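Local coordinates for uncharacterized protein (PDB 5VJ4) that is a putative surface lipoprotein of a relapsing fever spirochete, differentially regulated between tick and mammal, and probably binds lipid, at the interface of chains A and B. Numbering follows the deposited sequence. Chains: chain A/B, Uncharacterized protein.

Contact 1: the interface of chains A and B. Residues chain A 191-192, 276-277; chain B 272-273, 333, 339.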
ATOM      1  N   GLY A 191      -4.313   7.968  10.907  1.00 39.14           N
ATOM      2  CA  GLY A 191      -3.071   7.222  10.807  1.00 35.65           C
ATOM      3  C   GLY A 191      -2.001   8.038  10.156  1.00 39.49           C
ATOM      4  O   GLY A 191      -0.887   8.132  10.671  1.00 55.40           O
ATOM      5  N   LEU A 192      -2.350   8.665   9.034  1.00 49.69           N
ATOM      6  CA  LEU A 192      -1.358   9.390   8.248  1.00 47.91           C
ATOM      7  C   LEU A 192      -0.839  10.575   9.041  1.00 55.76           C
ATOM      8  O   LEU A 192       0.376  10.819   9.080  1.00 50.37           O
ATOM      9  CB  LEU A 192      -1.935   9.812   6.914  1.00 44.32           C
ATOM     10  CG  LEU A 192      -2.167   8.671   5.911  1.00 42.24           C
ATOM     11  CD1 LEU A 192      -3.185   9.121   4.900  1.00 57.60           C
ATOM     12  CD2 LEU A 192      -0.908   8.265   5.208  1.00 35.75           C
ATOM     13  N   TYR A 276      -5.687   6.232   0.587  1.00 55.55           N
ATOM     14  CA  TYR A 276      -4.678   6.225   1.617  1.00 40.19           C
ATOM     15  C   TYR A 276      -3.291   6.362   1.006  1.00 48.09           C
ATOM     16  O   TYR A 276      -2.544   7.260   1.398  1.00 46.80           O
ATOM     17  CB  TYR A 276      -4.791   4.937   2.373  1.00 41.18           C
ATOM     18  CG  TYR A 276      -3.818   4.721   3.486  1.00 49.98           C
ATOM     19  CD1 TYR A 276      -4.041   5.277   4.722  1.00 65.27           C
ATOM     20  CD2 TYR A 276      -2.713   3.891   3.329  1.00 64.81           C
ATOM     21  CE1 TYR A 276      -3.186   5.033   5.782  1.00 65.87           C
ATOM     22  CE2 TYR A 276      -1.844   3.646   4.379  1.00 65.85           C
ATOM     23  CZ  TYR A 276      -2.098   4.214   5.606  1.00 62.56           C
ATOM     24  OH  TYR A 276      -1.244   3.995   6.648  1.00 75.10           O
ATOM     25  N   TYR A 277      -2.943   5.508   0.045  1.00 38.69           N
ATOM     26  CA  TYR A 277      -1.612   5.667  -0.586  1.00 45.25           C
ATOM     27  C   TYR A 277      -1.499   6.854  -1.515  1.00 52.40           C
ATOM     28  O   TYR A 277      -0.418   7.397  -1.660  1.00 47.69           O
ATOM     29  CB  TYR A 277      -1.125   4.420  -1.293  1.00 34.12           C
ATOM     30  CG  TYR A 277      -0.949   3.327  -0.319  1.00 45.97           C
ATOM     31  CD1 TYR A 277      -2.021   2.510   0.043  1.00 55.57           C
ATOM     32  CD2 TYR A 277       0.266   3.146   0.308  1.00 52.11           C
ATOM     33  CE1 TYR A 277      -1.874   1.528   1.001  1.00 59.31           C
ATOM     34  CE2 TYR A 277       0.422   2.179   1.268  1.00 53.44           C
ATOM     35  CZ  TYR A 277      -0.651   1.379   1.618  1.00 53.52           C
ATOM     36  OH  TYR A 277      -0.502   0.404   2.576  1.00 64.47           O
TER
ATOM     37  N   SER B 272      -6.851   0.037   6.917  1.00 56.23           N
ATOM     38  CA  SER B 272      -6.057   1.130   6.345  1.00 60.20           C
ATOM     39  C   SER B 272      -5.498   0.771   4.991  1.00 62.48           C
ATOM     40  O   SER B 272      -5.572   1.578   4.056  1.00 64.14           O
ATOM     41  CB  SER B 272      -4.945   1.594   7.294  1.00 52.41           C
ATOM     42  OG  SER B 272      -5.514   1.958   8.547  1.00 61.10           O
ATOM     43  N   VAL B 273      -4.961  -0.442   4.871  1.00 42.87           N
ATOM     44  CA  VAL B 273      -4.293  -0.798   3.635  1.00 44.00           C
ATOM     45  C   VAL B 273      -5.293  -1.108   2.522  1.00 60.74           C
ATOM     46  O   VAL B 273      -5.039  -0.801   1.348  1.00 68.05           O
ATOM     47  CB  VAL B 273      -3.283  -1.920   3.839  1.00 54.33           C
ATOM     48  CG1 VAL B 273      -2.275  -1.455   4.867  1.00 59.59           C
ATOM     49  CG2 VAL B 273      -3.941  -3.201   4.310  1.00 46.81           C
ATOM     50  N   PHE B 333       3.373  -0.683  11.871  1.00 70.61           N
ATOM     51  CA  PHE B 333       2.284  -0.023  11.175  1.00 64.84           C
ATOM     52  C   PHE B 333       1.466   0.796  12.162  1.00 57.11           C
ATOM     53  O   PHE B 333       1.222   1.977  11.922  1.00 72.89           O
ATOM     54  CB  PHE B 333       1.388  -1.020  10.428  1.00 63.66           C
ATOM     55  CG  PHE B 333       0.502  -0.375   9.399  1.00 66.10           C
ATOM     56  CD1 PHE B 333      -0.659   0.299   9.790  1.00 50.21           C
ATOM     57  CD2 PHE B 333       0.848  -0.408   8.031  1.00 56.69           C
ATOM     58  CE1 PHE B 333      -1.475   0.915   8.848  1.00 59.75           C
ATOM     59  CE2 PHE B 333       0.041   0.205   7.099  1.00 48.93           C
ATOM     60  CZ  PHE B 333      -1.124   0.868   7.504  1.00 62.02           C
ATOM     61  N   PHE B 339       3.925   2.461   6.477  1.00 71.22           N
ATOM     62  CA  PHE B 339       2.540   2.461   6.004  1.00 64.93           C
ATOM     63  C   PHE B 339       2.259   1.305   5.078  1.00 61.49           C
ATOM     64  O   PHE B 339       1.316   1.305   4.302  1.00 59.81           O
ATOM     65  CB  PHE B 339       2.179   3.824   5.431  1.00 56.81           C
ATOM     66  CG  PHE B 339       2.531   4.937   6.356  1.00 65.41           C
ATOM     67  CD1 PHE B 339       1.641   5.358   7.333  1.00 60.01           C
ATOM     68  CD2 PHE B 339       3.810   5.494   6.318  1.00 80.52           C
ATOM     69  CE1 PHE B 339       2.008   6.351   8.222  1.00 71.14           C
ATOM     70  CE2 PHE B 339       4.173   6.494   7.203  1.00 80.16           C
ATOM     71  CZ  PHE B 339       3.270   6.930   8.143  1.00 74.31           C
TER
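Two copies of this all-helical, putative borrelial surface lipoprotein meet here in an aromatic patch of a two-fold symmetric interface, which joins them in the deposited assembly; the crystal by itself does not establish that the pair forms on the cell. Neighbouring tyrosines on helix 263-301 of chain A play different parts. A:Tyr276 reaches farther among the partner's aromatic groups: with CG anti to the backbone N (chi1 179°), it meets B:Phe333 coming from the opposite direction, and CZ of that phenylalanine lies 4.0 Å from CZ of the tyrosine. B:Phe339 crosses it at about a right angle and meets the phenol oxygen with its ring edge, the OH lying in the plane of that ring. Over one face of the A:Tyr276 ring sits the backbone O of B:Ser272, displaced toward the rim and 3.6 Å from CG. A:Tyr277, one residue on, also heads for the partner but with CG beside its backbone N (chi1 -63°), and CD2 of A:Tyr276 lies over one face of its ring. Its hydroxyl OH donates a hydrogen bond to the carbonyl O of B:Phe339 at 2.7 Å. That donor lies in the carbonyl plane with a C=O...donor angle of 160°, a nearly straight approach. B:Val273 runs beside A:Tyr277, pointing the same way, and brings CG1 to 3.4 Å from the phenol OH. A:Gly191 and A:Leu192 of helix 176-201 lie loosely beside the CD1/CE1 edge of B:Phe339.

Contact 2: the interface of chains A and B. Residues chain A 180, 184, 188; chain B 235, 271.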
ATOM      1  N   THR A 180     -20.479   5.037   7.971  1.00 63.70           N
ATOM      2  CA  THR A 180     -19.369   4.108   8.100  1.00 67.49           C
ATOM      3  C   THR A 180     -18.213   4.480   7.189  1.00 72.95           C
ATOM      4  O   THR A 180     -17.081   4.656   7.657  1.00 89.44           O
ATOM      5  CB  THR A 180     -19.813   2.641   7.851  1.00 63.22           C
ATOM      6  OG1 THR A 180     -20.648   2.224   8.921  1.00 75.61           O
ATOM      7  CG2 THR A 180     -18.644   1.702   7.840  1.00 73.86           C
ATOM      8  N   ASN A 184     -14.258   5.305   8.243  1.00 43.24           N
ATOM      9  CA  ASN A 184     -13.081   4.576   7.794  1.00 58.87           C
ATOM     10  C   ASN A 184     -12.033   5.474   7.164  1.00 70.88           C
ATOM     11  O   ASN A 184     -10.849   5.377   7.497  1.00 62.77           O
ATOM     12  CB  ASN A 184     -13.465   3.437   6.873  1.00 73.08           C
ATOM     13  CG  ASN A 184     -14.384   2.451   7.555  1.00 77.14           C
ATOM     14  OD1 ASN A 184     -14.755   2.638   8.713  1.00 79.35           O
ATOM     15  ND2 ASN A 184     -14.747   1.392   6.852  1.00 91.70           N
ATOM     16  N   ARG A 188      -8.134   6.338   8.433  1.00 48.94           N
ATOM     17  CA  ARG A 188      -6.937   6.340   7.586  1.00 49.48           C
ATOM     18  C   ARG A 188      -6.208   7.678   7.707  1.00 48.67           C
ATOM     19  O   ARG A 188      -4.995   7.716   7.922  1.00 45.09           O
ATOM     20  CB  ARG A 188      -7.269   6.019   6.127  1.00 47.06           C
ATOM     21  CG  ARG A 188      -8.085   4.764   5.945  1.00 45.15           C
ATOM     22  CD  ARG A 188      -7.932   4.145   4.571  1.00 61.44           C
ATOM     23  NE  ARG A 188      -8.856   3.031   4.391  1.00 72.47           N
ATOM     24  CZ  ARG A 188     -10.160   3.157   4.147  1.00 63.69           C
ATOM     25  NH1 ARG A 188     -10.736   4.365   4.038  1.00 54.59           N
ATOM     26  NH2 ARG A 188     -10.889   2.060   4.023  1.00 66.49           N
TER
ATOM     27  N   ASP B 235     -18.136  -1.735   3.375  1.00 74.17           N
ATOM     28  CA  ASP B 235     -17.324  -0.805   4.143  1.00 79.45           C
ATOM     29  C   ASP B 235     -16.398  -1.511   5.152  1.00 78.47           C
ATOM     30  O   ASP B 235     -15.626  -0.867   5.843  1.00 90.61           O
ATOM     31  CB  ASP B 235     -18.236   0.206   4.846  1.00113.34           C
ATOM     32  CG  ASP B 235     -19.148   0.955   3.876  1.00128.29           C
ATOM     33  OD1 ASP B 235     -18.689   1.325   2.773  1.00121.12           O
ATOM     34  OD2 ASP B 235     -20.326   1.180   4.216  1.00 98.60           O
ATOM     35  N   ASN B 271      -8.000  -2.348   7.667  1.00 82.33           N
ATOM     36  CA  ASN B 271      -8.878  -1.320   7.128  1.00 73.81           C
ATOM     37  C   ASN B 271      -8.071  -0.207   6.451  1.00 63.72           C
ATOM     38  O   ASN B 271      -8.540   0.398   5.489  1.00 80.06           O
ATOM     39  CB  ASN B 271      -9.860  -0.789   8.184  1.00 81.09           C
ATOM     40  CG  ASN B 271     -10.703   0.385   7.682  1.00133.76           C
ATOM     41  OD1 ASN B 271     -10.296   1.572   7.742  1.00 93.90           O
ATOM     42  ND2 ASN B 271     -11.893   0.061   7.187  1.00115.58           N
TER
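Over one face of the A:Arg188 guanidinium, displaced toward its rim, lies the amide oxygen OD1 of B:Asn271, 3.8 Å from NH2. The guanidinium and that amide are nearly parallel, their planes 15° apart, although the two side chains cross at about a right angle. The amides of A:Asn184 and B:Asn271 are set quite differently, almost perpendicular, with atom ND2 of A:Asn184 3.2 Å from ND2 of B:Asn271. As modelled, two amide nitrogens face one another there; exchanging N and O in B:Asn271 would set an oxygen against ND2 of A:Asn184, so its assignment may be doubtful at this resolution. ND2 of A:Asn184 also lies 2.6 Å from the carbonyl O of B:Asp235, but its N-H points elsewhere and no bond is claimed.

The polar link is made by the backbone of B:Asn271, near the end of helix 263-273. Its carbonyl O accepts a hydrogen bond from NE of A:Arg188 at 2.9 Å, with the donor tilted 25° from the carbonyl plane. A second, weak bond from NH2 of A:Arg188 reaches the same O at 3.2 Å, so two nitrogens of the guanidinium share one acceptor. The arginine chain is extended from CG to NE, which carries the group across to the partner helix. B:Asn271 places CG anti to its own backbone N (chi1 174°), bringing the amide over the guanidinium while its carbonyl receives NE.

Nearer the start of helix 176-201, A:Thr180 presents its methyl CG2 to CB of B:Asp235 at 3.4 Å, an apolar touch at the end of 3-10 helix 231-235. A:Thr180, A:Asn184 and A:Arg188, spaced four residues apart, form one stripe, and the site probably helps to fix how their helix lies against the partner chain in the dimer of the crystal.

About 11 Å separates the C-alpha centres of contact 1 and contact 2, which are adjoining parts of one two-fold interface. Helix 176-201 of chain A runs through both, and helix 263-273 of chain B supplies consecutive residues to them, B:Asn271 to contact 2 and B:Ser272 with B:Val273 to contact 1. The end of that helix is therefore held between a mainly aromatic patch and a more polar one. Helix 263-301 of chain A enters at contact 1, and 3-10 helix 231-235 of chain B at contact 2. Symmetry repeats both with the chains exchanged, which would strengthen the pairing.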